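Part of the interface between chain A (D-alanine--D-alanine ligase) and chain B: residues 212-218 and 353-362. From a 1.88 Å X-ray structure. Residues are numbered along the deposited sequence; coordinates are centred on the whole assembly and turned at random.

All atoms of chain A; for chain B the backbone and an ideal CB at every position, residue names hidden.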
# COMPACT_ATOMS: atom_id res chain seq x y z
N VAL A 212 -1.37 -21.66 -10.50
CA VAL A 212 -1.54 -20.32 -9.97
C VAL A 212 -0.22 -19.71 -9.54
O VAL A 212 -0.01 -18.50 -9.67
CB VAL A 212 -2.53 -20.25 -8.81
CG1 VAL A 212 -2.51 -18.85 -8.20
CG2 VAL A 212 -3.93 -20.61 -9.31
N PHE A 213 0.69 -20.54 -9.03
CA PHE A 213 2.01 -20.03 -8.64
C PHE A 213 2.87 -19.64 -9.82
O PHE A 213 3.97 -19.11 -9.64
CB PHE A 213 2.77 -21.02 -7.77
CG PHE A 213 2.33 -21.02 -6.34
CD1 PHE A 213 2.02 -19.84 -5.69
CD2 PHE A 213 2.22 -22.22 -5.65
CE1 PHE A 213 1.61 -19.86 -4.36
CE2 PHE A 213 1.81 -22.23 -4.33
CZ PHE A 213 1.50 -21.06 -3.69
N ARG A 214 2.39 -19.90 -11.03
CA ARG A 214 3.04 -19.35 -12.21
C ARG A 214 2.63 -17.88 -12.43
O ARG A 214 3.28 -17.16 -13.18
CB ARG A 214 2.70 -20.16 -13.46
CG ARG A 214 3.23 -21.60 -13.44
CD ARG A 214 2.66 -22.42 -14.61
NE ARG A 214 2.94 -21.82 -15.91
CZ ARG A 214 4.05 -22.04 -16.62
NH1 ARG A 214 5.00 -22.83 -16.14
NH2 ARG A 214 4.21 -21.46 -17.81
N TYR A 215 1.57 -17.45 -11.76
CA TYR A 215 1.01 -16.11 -11.98
C TYR A 215 1.18 -15.16 -10.80
O TYR A 215 1.30 -13.95 -10.99
CB TYR A 215 -0.49 -16.22 -12.26
CG TYR A 215 -0.81 -17.21 -13.34
CD1 TYR A 215 0.04 -17.39 -14.41
CD2 TYR A 215 -1.98 -17.96 -13.29
CE1 TYR A 215 -0.25 -18.30 -15.40
CE2 TYR A 215 -2.28 -18.87 -14.27
CZ TYR A 215 -1.41 -19.04 -15.33
OH TYR A 215 -1.70 -19.94 -16.32
N ASP A 216 1.13 -15.70 -9.60
CA ASP A 216 1.13 -14.87 -8.39
C ASP A 216 2.03 -15.56 -7.37
O ASP A 216 2.22 -16.77 -7.42
CB ASP A 216 -0.30 -14.72 -7.86
CG ASP A 216 -0.49 -13.47 -7.01
OD1 ASP A 216 0.52 -12.95 -6.49
OD2 ASP A 216 -1.65 -13.01 -6.87
N ASP A 217 2.59 -14.80 -6.44
CA ASP A 217 3.51 -15.42 -5.50
C ASP A 217 2.80 -15.85 -4.22
O ASP A 217 3.42 -16.29 -3.26
CB ASP A 217 4.70 -14.51 -5.19
CG ASP A 217 4.29 -13.18 -4.59
OD1 ASP A 217 3.09 -12.97 -4.32
OD2 ASP A 217 5.18 -12.33 -4.37
N ARG A 218 1.48 -15.74 -4.22
CA ARG A 218 0.73 -16.24 -3.09
C ARG A 218 -0.66 -16.56 -3.58
O ARG A 218 -1.18 -15.90 -4.47
CB ARG A 218 0.67 -15.19 -1.98
CG ARG A 218 0.35 -15.75 -0.61
CD ARG A 218 0.57 -14.67 0.49
NE ARG A 218 -0.48 -13.65 0.47
CZ ARG A 218 -0.30 -12.38 0.12
NH1 ARG A 218 0.91 -11.95 -0.24
NH2 ARG A 218 -1.33 -11.55 0.14
N UNK B 353 16.75 -10.42 -7.31
CA UNK B 353 16.16 -11.74 -7.38
C UNK B 353 14.64 -11.67 -7.26
O UNK B 353 13.92 -12.30 -8.04
CB UNK B 353 16.74 -12.64 -6.28
N UNK B 354 14.16 -10.88 -6.30
CA UNK B 354 12.73 -10.67 -6.18
C UNK B 354 12.16 -10.11 -7.46
O UNK B 354 11.16 -10.59 -7.98
CB UNK B 354 12.42 -9.74 -5.01
N UNK B 355 12.82 -9.08 -7.99
CA UNK B 355 12.36 -8.46 -9.22
C UNK B 355 12.30 -9.47 -10.35
O UNK B 355 11.34 -9.49 -11.13
CB UNK B 355 13.27 -7.29 -9.60
N UNK B 356 13.32 -10.32 -10.45
CA UNK B 356 13.36 -11.32 -11.52
C UNK B 356 12.17 -12.27 -11.43
O UNK B 356 11.50 -12.55 -12.44
CB UNK B 356 14.67 -12.11 -11.46
N UNK B 357 11.89 -12.77 -10.23
CA UNK B 357 10.78 -13.70 -10.04
C UNK B 357 9.45 -13.02 -10.34
O UNK B 357 8.59 -13.59 -11.01
CB UNK B 357 10.78 -14.25 -8.61
N UNK B 358 9.28 -11.80 -9.84
CA UNK B 358 8.05 -11.03 -10.06
C UNK B 358 7.78 -10.78 -11.54
O UNK B 358 6.63 -10.83 -11.97
CB UNK B 358 8.13 -9.69 -9.32
N UNK B 359 8.83 -10.50 -12.32
CA UNK B 359 8.66 -10.28 -13.76
C UNK B 359 8.21 -11.56 -14.44
O UNK B 359 7.31 -11.55 -15.28
CB UNK B 359 9.96 -9.78 -14.39
N UNK B 360 8.84 -12.67 -14.07
CA UNK B 360 8.48 -13.97 -14.59
C UNK B 360 6.99 -14.21 -14.37
O UNK B 360 6.27 -14.62 -15.28
CB UNK B 360 9.32 -15.07 -13.93
N UNK B 361 6.51 -13.95 -13.15
CA UNK B 361 5.11 -14.18 -12.82
C UNK B 361 4.19 -13.32 -13.67
O UNK B 361 3.20 -13.80 -14.22
CB UNK B 361 4.86 -13.90 -11.34
N UNK B 362 4.51 -12.04 -13.79
CA UNK B 362 3.60 -11.16 -14.49
C UNK B 362 3.59 -11.43 -15.99
O UNK B 362 2.55 -11.36 -16.63
CB UNK B 362 3.97 -9.70 -14.22

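Every position from 353 to 362 has helical backbone angles, with phi between about -54° and -71°, so proline and glycine are unlikely in this helical segment and the positions nearest this stretch of chain A recur about once per turn.

Positions 353, 355, 356 and 359 are out of reach of this stretch, which sets no preference there, and many polar residues would serve; they are Asp B353, His B355, Gln B356 and Gln B359.

At position 354 the CB points sideways and is remote from this stretch of chain A, but the carboxylate of Asp A217 lies ahead. A short side chain would fall far short of it, whereas a long one, preferably a donor or a positive charge, could approach. The residue is Arg B354. Its extended chain carries NH1 to 4.0 Å from Asp A217 OD2, a long salt bridge in which the charges attract without close contact.

Position 357 points sideways, with no atom of this stretch of chain A near its CB. A polar residue of almost any length fits, and Glu B357 makes no contact here, although its end comes nearer than its CB.

Position 358 is also sideways and distant at CB, yet Asp A217 points its own CB toward the helix and offers acceptor oxygens. A side chain long enough to bring a donor there would suit: glutamine, lysine or arginine. Gln B358 bends through two m rotamers, and its NE2 donates a hydrogen bond to Asp A217 OD2 at 2.7 Å. The same oxygen is the partner of Arg B354 in the long salt bridge.

Position 360 points sideways past the loop, where a long polar chain is easily accommodated; the side chain of Lys B360 stays clear of this stretch, and only its backbone comes near.

Position 361 is the closest approach of the two backbones, its CA 4.6 Å from the CA of Tyr A215. Its CB points sideways; the ideal CB lies 3.6 Å from Tyr A215 O, with the carbonyls of Phe A213 and Arg A214 also near. A small donor is conceivable, but a medium apolar side chain, leucine, methionine or perhaps isoleucine, could pack along that backbone. Leu B361, m at chi1 and t at chi2, has the largest area covered by the loop. Its two methyls spread over the backbone: CD2 lies 3.2 Å from Phe A213 O and 3.3 Å from Arg A214 O, while CD1 is 3.8 Å from Asp A217 CB. Its CA also makes a CA-H...O contact with Arg A214 O, at 3.5 Å.

At position 362 the CB turns away, so this stretch imposes little and many types would do; although the end of Ile B362 comes nearer, it stays beyond contact distance.

Chain B, residues 353-362: DRHQEQQKLI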
# COMPACT_ATOMS: atom_id res chain seq x y z
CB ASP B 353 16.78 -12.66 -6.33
CG ASP B 353 18.24 -12.99 -6.64
OD1 ASP B 353 18.63 -12.92 -7.83
OD2 ASP B 353 19.01 -13.30 -5.70
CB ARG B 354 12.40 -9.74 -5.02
CG ARG B 354 10.89 -9.63 -4.79
CD ARG B 354 10.51 -8.54 -3.78
NE ARG B 354 9.10 -8.19 -3.95
CZ ARG B 354 8.09 -9.01 -3.65
NH1 ARG B 354 8.33 -10.22 -3.17
NH2 ARG B 354 6.83 -8.61 -3.83
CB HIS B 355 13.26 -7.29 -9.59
CG HIS B 355 12.95 -6.70 -10.92
ND1 HIS B 355 11.94 -5.78 -11.11
CD2 HIS B 355 13.51 -6.90 -12.13
CE1 HIS B 355 11.90 -5.44 -12.38
NE2 HIS B 355 12.84 -6.10 -13.03
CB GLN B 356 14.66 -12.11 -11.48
CG GLN B 356 15.89 -11.32 -11.87
CD GLN B 356 17.16 -12.15 -11.77
OE1 GLN B 356 17.14 -13.30 -11.33
NE2 GLN B 356 18.28 -11.57 -12.19
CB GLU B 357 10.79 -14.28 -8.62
CG GLU B 357 9.69 -15.31 -8.36
CD GLU B 357 9.71 -16.48 -9.35
OE1 GLU B 357 10.78 -17.14 -9.49
OE2 GLU B 357 8.67 -16.74 -9.99
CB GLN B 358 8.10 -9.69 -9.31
CG GLN B 358 8.02 -9.83 -7.79
CD GLN B 358 6.71 -10.49 -7.33
OE1 GLN B 358 5.66 -10.31 -7.94
NE2 GLN B 358 6.79 -11.26 -6.24
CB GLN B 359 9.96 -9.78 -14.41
CG GLN B 359 10.40 -8.40 -13.95
CD GLN B 359 9.36 -7.33 -14.22
OE1 GLN B 359 9.10 -6.46 -13.38
NE2 GLN B 359 8.75 -7.37 -15.40
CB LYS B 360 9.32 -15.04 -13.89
CG LYS B 360 9.42 -16.35 -14.61
CD LYS B 360 10.42 -17.27 -13.92
CE LYS B 360 10.56 -18.61 -14.64
NZ LYS B 360 11.09 -18.46 -16.03
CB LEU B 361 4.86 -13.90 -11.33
CG LEU B 361 5.58 -14.85 -10.38
CD1 LEU B 361 5.42 -14.40 -8.95
CD2 LEU B 361 5.03 -16.26 -10.56
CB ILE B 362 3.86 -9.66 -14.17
CG1 ILE B 362 2.55 -8.88 -14.21
CG2 ILE B 362 4.87 -9.09 -15.13
CD1 ILE B 362 1.42 -9.48 -13.37
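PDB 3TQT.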